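Local coordinates for protein inulin fructotransferase (Bacillus sp. snu-7, PDB 2INV) that probably cleaves inulin by intramolecular fructosyl transfer, acting as a lyase that releases a cyclic difructose anhydride from the fructan chain, at residues L95-P100 with P304-R309; I296-E301 with Y317-I322; M279-N284 with R309-D314. All coordinates share one frame; numbering follows the deposited sequence.

The three interactions share one right-handed parallel beta-helix. Along the chain their segments interleave: 95-100, 279-284, 296-301, 304-309, 309-314, 317-322. Four of them follow from strand 285-299 through the long loop into strand 320-323. Interactions 2 and 3 lie close, with centres about 8 Å apart. Strands 280-283 and 320-323 are parallel neighbours there, so the two contacts meet. The centre of interaction 1 is about 23 Å from the centre of each of the others. It sits near bound fructose, where the first part of the loop meets residues that follow helix 92-96. Arg309 belongs to both interaction 1 and interaction 3. The loop thus runs from the sugar pocket back to the coils of the beta-helix.

Interaction 1 of 3, residues L95-P100 with P304-R309; sequences LDNSNP and PPFIGR
Asn97 meets Pro305 where two excursions from the right-handed parallel beta-helix come together beside a bound fructose. Asn97 follows helix 92-96. Pro305 and Phe306 form a short 3-10 segment in the loop between strands 285-299 and 320-323. The Asn97 side chain and the proline ring cross obliquely. The amide rests on the CB-CG side of the ring: Asn97 OD1 is 3.4 Å from Pro305 CB, and Asn97 CG is 3.5 Å from Pro305 CG. Asn97 CB is also close, 3.7 Å from Pro305 CG. Asn97 CG stands anti to its own carbonyl carbon (chi1 -71°), which carries the amide out to the proline. The contact with Pro305 is van der Waals in kind. Polar partners fix the amide from outside the two segments. Asn97 ND2 donates to Ser93 O and to Asn155 OD1, so its rotation is largely set. The same nitrogen approaches the Phe306 ring obliquely, 4.4 Å from Phe306 CE2. Phe306 is buried, and its side chain comes within about 4 Å of the bound fructose. It also makes a cation-pi contact with Arg252. Ser93, Arg252 and Tyr303 line this glycan pocket, so the contact borders it. With an alanine here the amide is gone, which would probably leave Ser93 O and Asn155 OD1 without this donor and open a gap against the Pro305 ring. The loop itself is held by local bonds. Ile307 N donates to Pro304 O at 2.8 Å. A type II turn then runs from Phe306 to Arg309, and Gly308 takes its positive phi of 98°. Closing that turn, Arg309 N reaches Phe306 O at 3.3 Å.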
loop_
_atom_site.group_PDB
_atom_site.type_symbol
_atom_site.label_atom_id
_atom_site.label_comp_id
_atom_site.label_asym_id
_atom_site.label_seq_id
_atom_site.Cartn_x
_atom_site.Cartn_y
_atom_site.Cartn_z
ATOM N N LEU A 95 -19.916 -13.119 18.218
ATOM C CA LEU A 95 -20.054 -14.227 19.164
ATOM C C LEU A 95 -20.911 -13.795 20.353
ATOM O O LEU A 95 -21.829 -14.509 20.756
ATOM C CB LEU A 95 -18.679 -14.698 19.671
ATOM C CG LEU A 95 -18.722 -15.674 20.854
ATOM C CD1 LEU A 95 -19.200 -17.037 20.388
ATOM C CD2 LEU A 95 -17.336 -15.791 21.474
ATOM N N ASP A 96 -20.590 -12.627 20.911
ATOM C CA ASP A 96 -21.297 -12.063 22.065
ATOM C C ASP A 96 -22.761 -11.733 21.832
ATOM O O ASP A 96 -23.526 -11.557 22.779
ATOM C CB ASP A 96 -20.625 -10.775 22.546
ATOM C CG ASP A 96 -19.480 -11.027 23.492
ATOM O OD1 ASP A 96 -19.513 -12.038 24.225
ATOM O OD2 ASP A 96 -18.548 -10.194 23.530
ATOM N N ASN A 97 -23.142 -11.620 20.572
ATOM C CA ASN A 97 -24.510 -11.281 20.237
ATOM C C ASN A 97 -25.207 -12.413 19.494
ATOM O O ASN A 97 -26.285 -12.228 18.915
ATOM C CB ASN A 97 -24.529 -9.983 19.422
ATOM C CG ASN A 97 -24.175 -8.759 20.268
ATOM O OD1 ASN A 97 -24.947 -8.351 21.141
ATOM N ND2 ASN A 97 -23.002 -8.180 20.023
ATOM N N SER A 98 -24.594 -13.594 19.538
ATOM C CA SER A 98 -25.133 -14.790 18.887
ATOM C C SER A 98 -25.234 -15.948 19.876
ATOM O O SER A 98 -24.847 -15.830 21.043
ATOM C CB SER A 98 -24.229 -15.228 17.734
ATOM O OG SER A 98 -24.154 -14.237 16.731
ATOM N N ASN A 99 -25.782 -17.061 19.395
ATOM C CA ASN A 99 -25.935 -18.277 20.184
ATOM C C ASN A 99 -24.803 -19.239 19.825
ATOM O O ASN A 99 -24.835 -19.888 18.782
ATOM C CB ASN A 99 -27.287 -18.944 19.897
ATOM C CG ASN A 99 -27.543 -20.162 20.779
ATOM O OD1 ASN A 99 -26.609 -20.852 21.211
ATOM N ND2 ASN A 99 -28.817 -20.434 21.045
ATOM N N PRO A 100 -23.765 -19.300 20.670
ATOM C CA PRO A 100 -22.578 -20.152 20.530
ATOM C C PRO A 100 -22.745 -21.670 20.379
ATOM O O PRO A 100 -21.765 -22.366 20.090
ATOM C CB PRO A 100 -21.775 -19.804 21.776
ATOM C CG PRO A 100 -21.985 -18.349 21.873
ATOM C CD PRO A 100 -23.473 -18.173 21.579
ATOM N N PRO A 304 -28.343 -4.813 14.621
ATOM C CA PRO A 304 -29.312 -4.689 15.715
ATOM C C PRO A 304 -28.799 -4.444 17.144
ATOM O O PRO A 304 -29.266 -3.526 17.821
ATOM C CB PRO A 304 -30.116 -5.974 15.575
ATOM C CG PRO A 304 -30.256 -6.055 14.093
ATOM C CD PRO A 304 -28.854 -5.743 13.595
ATOM N N PRO A 305 -27.858 -5.270 17.634
ATOM C CA PRO A 305 -27.341 -5.063 18.991
ATOM C C PRO A 305 -26.962 -3.613 19.276
ATOM O O PRO A 305 -27.079 -3.128 20.408
ATOM C CB PRO A 305 -26.130 -5.978 19.028
ATOM C CG PRO A 305 -26.597 -7.147 18.261
ATOM C CD PRO A 305 -27.356 -6.542 17.078
ATOM N N PHE A 306 -26.538 -2.918 18.228
ATOM C CA PHE A 306 -26.104 -1.531 18.339
ATOM C C PHE A 306 -27.077 -0.507 17.816
ATOM O O PHE A 306 -26.755 0.679 17.764
ATOM C CB PHE A 306 -24.792 -1.375 17.607
ATOM C CG PHE A 306 -23.704 -2.113 18.251
ATOM C CD1 PHE A 306 -23.128 -1.628 19.419
ATOM C CD2 PHE A 306 -23.326 -3.360 17.780
ATOM C CE1 PHE A 306 -22.203 -2.373 20.111
ATOM C CE2 PHE A 306 -22.392 -4.120 18.475
ATOM C CZ PHE A 306 -21.833 -3.624 19.642
ATOM N N ILE A 307 -28.262 -0.939 17.417
ATOM C CA ILE A 307 -29.189 0.044 16.917
ATOM C C ILE A 307 -29.594 0.936 18.068
ATOM O O ILE A 307 -29.792 0.478 19.194
ATOM C CB ILE A 307 -30.415 -0.595 16.274
ATOM C CG1 ILE A 307 -29.973 -1.340 15.018
ATOM C CG2 ILE A 307 -31.432 0.476 15.934
ATOM C CD1 ILE A 307 -31.068 -2.096 14.328
ATOM N N GLY A 308 -29.679 2.226 17.779
ATOM C CA GLY A 308 -30.061 3.188 18.788
ATOM C C GLY A 308 -28.892 3.909 19.435
ATOM O O GLY A 308 -29.103 4.859 20.186
ATOM N N ARG A 309 -27.664 3.471 19.171
ATOM C CA ARG A 309 -26.503 4.129 19.773
ATOM C C ARG A 309 -26.095 5.332 18.929
ATOM O O ARG A 309 -26.510 5.461 17.773
ATOM C CB ARG A 309 -25.334 3.145 19.903
ATOM C CG ARG A 309 -24.468 3.365 21.150
ATOM C CD ARG A 309 -24.732 2.361 22.278
ATOM N NE ARG A 309 -23.662 1.377 22.443
ATOM C CZ ARG A 309 -22.436 1.686 22.866
ATOM N NH1 ARG A 309 -22.128 2.949 23.163
ATOM N NH2 ARG A 309 -21.519 0.738 23.006
#

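Interaction 2 of 3, residues I296-E301 with Y317-I322; sequences IRRTNE and YGVVHI
The backbones of 296-301 and 317-322 stay well apart, with Arg298 and Val319 the nearest pair at 7.1 Å from CA to CA. Side chains bridge the gap. Ile296 points toward the other segment, and its CD1 methyl meets Val320 CG2 at 4.0 Å. These two side chains cross at about a right angle. The other branch of Ile296 goes to a different partner: Ile296 CG2 lies 4.2 Å from Val319 CG2. Val319 splits its two methyls in turn. Its CG1 lies against the aliphatic base of Arg298, 4.2 Å from Arg298 CB. All four residues are buried. They pack in the interior of the right-handed parallel beta-helix, where strand 285-299 and strand 320-323 belong to different faces. Phe334, on strand 328-337, touches both valines, and Met279 packs on Val319 and Arg298. The charged end of Arg298 is engaged elsewhere. Its CG is anti to the backbone N (chi1 166°), and the chain then bends at chi2 and chi3. Arg298 NE donates to Thr299 O at 2.9 Å, with an N-H...O angle of 154°. The donor comes from above the carbonyl plane. Arg298 NH1 makes a salt bridge to Asp315. Gly318, just before Val319, has a positive phi of 96°, with backbone angles that would drive a side chain into the preceding carbonyl O. His321 lies over the Tyr317 ring, with His321 CD2 3.3 Å above the plane near the centre of that ring.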
loop_
_atom_site.group_PDB
_atom_site.type_symbol
_atom_site.label_atom_id
_atom_site.label_comp_id
_atom_site.label_asym_id
_atom_site.label_seq_id
_atom_site.Cartn_x
_atom_site.Cartn_y
_atom_site.Cartn_z
ATOM N N ILE A 296 -16.837 8.305 0.814
ATOM C CA ILE A 296 -17.425 8.584 2.112
ATOM C C ILE A 296 -18.901 8.216 2.152
ATOM O O ILE A 296 -19.744 8.895 1.573
ATOM C CB ILE A 296 -17.213 10.069 2.434
ATOM C CG1 ILE A 296 -15.740 10.409 2.177
ATOM C CG2 ILE A 296 -17.596 10.374 3.870
ATOM C CD1 ILE A 296 -15.431 11.875 2.104
ATOM N N ARG A 297 -19.197 7.119 2.837
ATOM C CA ARG A 297 -20.552 6.615 2.951
ATOM C C ARG A 297 -21.099 6.670 4.364
ATOM O O ARG A 297 -20.582 6.036 5.287
ATOM C CB ARG A 297 -20.624 5.182 2.405
ATOM C CG ARG A 297 -21.583 4.253 3.146
ATOM C CD ARG A 297 -23.010 4.722 3.039
ATOM N NE ARG A 297 -23.899 3.662 2.580
ATOM C CZ ARG A 297 -25.004 3.876 1.869
ATOM N NH1 ARG A 297 -25.355 5.117 1.537
ATOM N NH2 ARG A 297 -25.753 2.850 1.479
ATOM N N ARG A 298 -22.166 7.443 4.508
ATOM C CA ARG A 298 -22.838 7.605 5.781
ATOM C C ARG A 298 -24.174 6.882 5.680
ATOM O O ARG A 298 -24.878 7.009 4.668
ATOM C CB ARG A 298 -23.066 9.091 6.058
ATOM C CG ARG A 298 -24.049 9.392 7.178
ATOM C CD ARG A 298 -23.565 8.835 8.500
ATOM N NE ARG A 298 -24.674 8.349 9.308
ATOM C CZ ARG A 298 -25.593 9.123 9.876
ATOM N NH1 ARG A 298 -25.544 10.440 9.737
ATOM N NH2 ARG A 298 -26.569 8.570 10.582
ATOM N N THR A 299 -24.515 6.103 6.701
ATOM C CA THR A 299 -25.786 5.395 6.690
ATOM C C THR A 299 -26.154 5.084 8.130
ATOM O O THR A 299 -25.481 5.535 9.064
ATOM C CB THR A 299 -25.717 4.094 5.847
ATOM O OG1 THR A 299 -27.045 3.607 5.605
ATOM C CG2 THR A 299 -24.912 3.028 6.571
ATOM N N ASN A 300 -27.219 4.320 8.319
ATOM C CA ASN A 300 -27.662 4.000 9.667
ATOM C C ASN A 300 -27.117 2.653 10.135
ATOM O O ASN A 300 -26.942 1.721 9.345
ATOM C CB ASN A 300 -29.191 3.993 9.729
ATOM C CG ASN A 300 -29.809 3.117 8.669
ATOM O OD1 ASN A 300 -29.542 3.282 7.476
ATOM N ND2 ASN A 300 -30.655 2.188 9.094
ATOM N N GLU A 301 -26.851 2.564 11.434
ATOM C CA GLU A 301 -26.335 1.351 12.057
ATOM C C GLU A 301 -27.117 0.142 11.546
ATOM O O GLU A 301 -28.343 0.094 11.651
ATOM C CB GLU A 301 -26.481 1.455 13.574
ATOM C CG GLU A 301 -26.286 0.143 14.315
ATOM C CD GLU A 301 -24.891 -0.414 14.161
ATOM O OE1 GLU A 301 -23.949 0.168 14.741
ATOM O OE2 GLU A 301 -24.732 -1.434 13.456
ATOM N N TYR A 317 -23.627 18.680 11.834
ATOM C CA TYR A 317 -22.194 18.672 12.147
ATOM C C TYR A 317 -21.487 18.398 10.824
ATOM O O TYR A 317 -20.381 18.901 10.580
ATOM C CB TYR A 317 -21.855 17.542 13.133
ATOM C CG TYR A 317 -20.436 17.569 13.671
ATOM C CD1 TYR A 317 -20.074 18.451 14.688
ATOM C CD2 TYR A 317 -19.458 16.702 13.178
ATOM C CE1 TYR A 317 -18.775 18.466 15.212
ATOM C CE2 TYR A 317 -18.148 16.711 13.689
ATOM C CZ TYR A 317 -17.818 17.596 14.709
ATOM O OH TYR A 317 -16.548 17.603 15.229
ATOM N N GLY A 318 -22.137 17.593 9.981
ATOM C CA GLY A 318 -21.568 17.248 8.693
ATOM C C GLY A 318 -20.825 15.927 8.725
ATOM O O GLY A 318 -20.228 15.579 9.744
ATOM N N VAL A 319 -20.871 15.180 7.623
ATOM C CA VAL A 319 -20.167 13.903 7.548
ATOM C C VAL A 319 -18.685 14.245 7.563
ATOM O O VAL A 319 -17.860 13.491 8.089
ATOM C CB VAL A 319 -20.494 13.144 6.247
ATOM C CG1 VAL A 319 -21.994 13.123 6.019
ATOM C CG2 VAL A 319 -19.796 13.802 5.071
ATOM N N VAL A 320 -18.365 15.387 6.963
ATOM C CA VAL A 320 -17.001 15.880 6.913
ATOM C C VAL A 320 -17.021 17.259 7.542
ATOM O O VAL A 320 -17.688 18.183 7.051
ATOM C CB VAL A 320 -16.474 15.957 5.470
ATOM C CG1 VAL A 320 -15.140 16.696 5.444
ATOM C CG2 VAL A 320 -16.305 14.554 4.910
ATOM N N HIS A 321 -16.272 17.378 8.632
ATOM C CA HIS A 321 -16.211 18.604 9.404
ATOM C C HIS A 321 -14.823 19.243 9.332
ATOM O O HIS A 321 -13.823 18.636 9.733
ATOM C CB HIS A 321 -16.588 18.250 10.839
ATOM C CG HIS A 321 -16.790 19.427 11.731
ATOM N ND1 HIS A 321 -15.747 20.149 12.268
ATOM C CD2 HIS A 321 -17.924 19.995 12.205
ATOM C CE1 HIS A 321 -16.230 21.108 13.037
ATOM N NE2 HIS A 321 -17.547 21.035 13.016
ATOM N N ILE A 322 -14.767 20.474 8.823
ATOM C CA ILE A 322 -13.495 21.181 8.677
ATOM C C ILE A 322 -13.422 22.505 9.436
ATOM O O ILE A 322 -14.265 23.400 9.257
ATOM C CB ILE A 322 -13.202 21.486 7.201
ATOM C CG1 ILE A 322 -13.382 20.215 6.357
ATOM C CG2 ILE A 322 -11.775 22.006 7.053
ATOM C CD1 ILE A 322 -12.384 19.124 6.644
#

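Interaction 3 of 3, residues M279-N284 with R309-D314; sequences MLRLLN and RGNGLD
Leu313 presses its CD1 methyl onto one face of the Arg281 guanidinium, and this is the tight part of the contact. Leu313 CD1 is 3.2 Å from Arg281 NH2 and 3.4 Å from Arg281 CZ, offset toward the rim of the group. The two side chains come from opposite directions. On strand 280-283 of the parallel beta-helix, Arg281 CG is anti to its carbonyl carbon (chi1 -56°) and the chain is then extended to NE, which takes the guanidinium out to Leu313. Asn311 makes a looser approach. Its amide plane stands 85° from the guanidinium plane, and Arg281 NH2 and Asn311 ND2 are 3.5 Å apart. Both are donors and do not bond to each other. One water lies at the edge of the guanidinium, in its plane; it accepts from Arg281 NH2 at 2.9 Å and donates to Asn311 O. In the loop, exposed Gly310 and Gly312 flank Asn311. The loop keeps its shape through an Asx turn, in which Leu313 N donates to Asn311 OD1 at 2.9 Å. This turn probably helps to place Leu313 over the guanidinium. The closeness of the two donors is consistent with a shared acceptor: Arg281 NH2 and Asn311 ND2 both donate to Arg254 O. Asn311 ND2 also reaches Pro277 O, and Arg281 NE reaches Gly278 O. Backbone carbonyls and a water thus take N-H groups of both side chains, and these dipoles probably ease the arginine's charge.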
loop_
_atom_site.group_PDB
_atom_site.type_symbol
_atom_site.label_atom_id
_atom_site.label_comp_id
_atom_site.label_asym_id
_atom_site.label_seq_id
_atom_site.Cartn_x
_atom_site.Cartn_y
_atom_site.Cartn_z
HETATM N N MSE A 279 -17.637 11.715 10.408
HETATM C CA MSE A 279 -16.785 10.553 10.149
HETATM C C MSE A 279 -15.349 11.012 9.899
HETATM O O MSE A 279 -14.387 10.329 10.265
HETATM C CB MSE A 279 -17.309 9.777 8.925
HETATM C CG MSE A 279 -18.483 8.872 9.224
HETATM SE SE MSE A 279 -19.642 8.533 7.722
HETATM C CE MSE A 279 -20.539 10.241 7.588
ATOM N N LEU A 280 -15.223 12.185 9.286
ATOM C CA LEU A 280 -13.930 12.771 8.950
ATOM C C LEU A 280 -13.892 14.143 9.622
ATOM O O LEU A 280 -14.614 15.056 9.217
ATOM C CB LEU A 280 -13.819 12.939 7.428
ATOM C CG LEU A 280 -12.202 12.853 7.049
ATOM C CD1 LEU A 280 -12.142 12.428 5.598
ATOM C CD2 LEU A 280 -11.632 14.183 7.387
ATOM N N ARG A 281 -13.046 14.301 10.636
ATOM C CA ARG A 281 -12.976 15.571 11.356
ATOM C C ARG A 281 -11.635 16.301 11.360
ATOM O O ARG A 281 -10.590 15.727 11.662
ATOM C CB ARG A 281 -13.421 15.372 12.803
ATOM C CG ARG A 281 -14.805 14.768 12.957
ATOM C CD ARG A 281 -15.217 14.753 14.421
ATOM N NE ARG A 281 -16.158 13.677 14.720
ATOM C CZ ARG A 281 -16.678 13.454 15.923
ATOM N NH1 ARG A 281 -16.348 14.237 16.941
ATOM N NH2 ARG A 281 -17.527 12.452 16.110
ATOM N N LEU A 282 -11.686 17.584 11.022
ATOM C CA LEU A 282 -10.510 18.450 11.023
ATOM C C LEU A 282 -10.838 19.532 12.040
ATOM O O LEU A 282 -11.541 20.505 11.767
ATOM C CB LEU A 282 -10.245 19.047 9.638
ATOM C CG LEU A 282 -8.953 18.501 9.016
ATOM C CD1 LEU A 282 -9.027 16.991 8.887
ATOM C CD2 LEU A 282 -8.719 19.143 7.656
ATOM N N LEU A 283 -10.325 19.314 13.242
ATOM C CA LEU A 283 -10.565 20.171 14.395
ATOM C C LEU A 283 -9.402 21.003 14.897
ATOM O O LEU A 283 -8.242 20.761 14.575
ATOM C CB LEU A 283 -11.039 19.299 15.557
ATOM C CG LEU A 283 -12.052 18.222 15.174
ATOM C CD1 LEU A 283 -12.245 17.236 16.312
ATOM C CD2 LEU A 283 -13.350 18.904 14.806
ATOM N N ASN A 284 -9.753 21.991 15.707
ATOM C CA ASN A 284 -8.800 22.875 16.343
ATOM C C ASN A 284 -7.712 23.373 15.396
ATOM O O ASN A 284 -6.524 23.112 15.588
ATOM C CB ASN A 284 -8.212 22.130 17.537
ATOM C CG ASN A 284 -9.292 21.482 18.386
ATOM O OD1 ASN A 284 -9.110 20.388 18.927
ATOM N ND2 ASN A 284 -10.440 22.144 18.479
ATOM N N ARG A 309 -27.664 3.471 19.171
ATOM C CA ARG A 309 -26.503 4.129 19.773
ATOM C C ARG A 309 -26.095 5.332 18.929
ATOM O O ARG A 309 -26.510 5.461 17.773
ATOM C CB ARG A 309 -25.334 3.145 19.903
ATOM C CG ARG A 309 -24.468 3.365 21.150
ATOM C CD ARG A 309 -24.732 2.361 22.278
ATOM N NE ARG A 309 -23.662 1.377 22.443
ATOM C CZ ARG A 309 -22.436 1.686 22.866
ATOM N NH1 ARG A 309 -22.128 2.949 23.163
ATOM N NH2 ARG A 309 -21.519 0.738 23.006
ATOM N N GLY A 310 -25.294 6.223 19.508
ATOM C CA GLY A 310 -24.887 7.406 18.771
ATOM C C GLY A 310 -23.568 7.999 19.223
ATOM O O GLY A 310 -22.873 7.424 20.065
ATOM N N ASN A 311 -23.225 9.156 18.664
ATOM C CA ASN A 311 -21.984 9.826 19.027
ATOM C C ASN A 311 -22.293 11.232 19.527
ATOM O O ASN A 311 -21.399 12.064 19.669
ATOM C CB ASN A 311 -21.009 9.846 17.832
ATOM C CG ASN A 311 -21.473 10.743 16.692
ATOM O OD1 ASN A 311 -22.596 11.261 16.702
ATOM N ND2 ASN A 311 -20.612 10.914 15.693
ATOM N N GLY A 312 -23.575 11.480 19.785
ATOM C CA GLY A 312 -23.999 12.768 20.301
ATOM C C GLY A 312 -23.981 13.923 19.314
ATOM O O GLY A 312 -24.260 15.066 19.685
ATOM N N LEU A 313 -23.653 13.642 18.061
ATOM C CA LEU A 313 -23.621 14.691 17.059
ATOM C C LEU A 313 -24.856 14.645 16.178
ATOM O O LEU A 313 -25.418 13.575 15.941
ATOM C CB LEU A 313 -22.367 14.558 16.204
ATOM C CG LEU A 313 -21.053 14.793 16.948
ATOM C CD1 LEU A 313 -19.883 14.663 15.994
ATOM C CD2 LEU A 313 -21.073 16.178 17.581
ATOM N N ASP A 314 -25.301 15.809 15.710
ATOM C CA ASP A 314 -26.465 15.828 14.836
ATOM C C ASP A 314 -26.003 15.911 13.386
ATOM O O ASP A 314 -24.804 16.042 13.110
ATOM C CB ASP A 314 -27.445 16.970 15.182
ATOM C CG ASP A 314 -26.860 18.365 14.980
ATOM O OD1 ASP A 314 -26.170 18.610 13.966
ATOM O OD2 ASP A 314 -27.128 19.239 15.840
HETATM O O HOH W 1 -18.754 12.287 18.766
#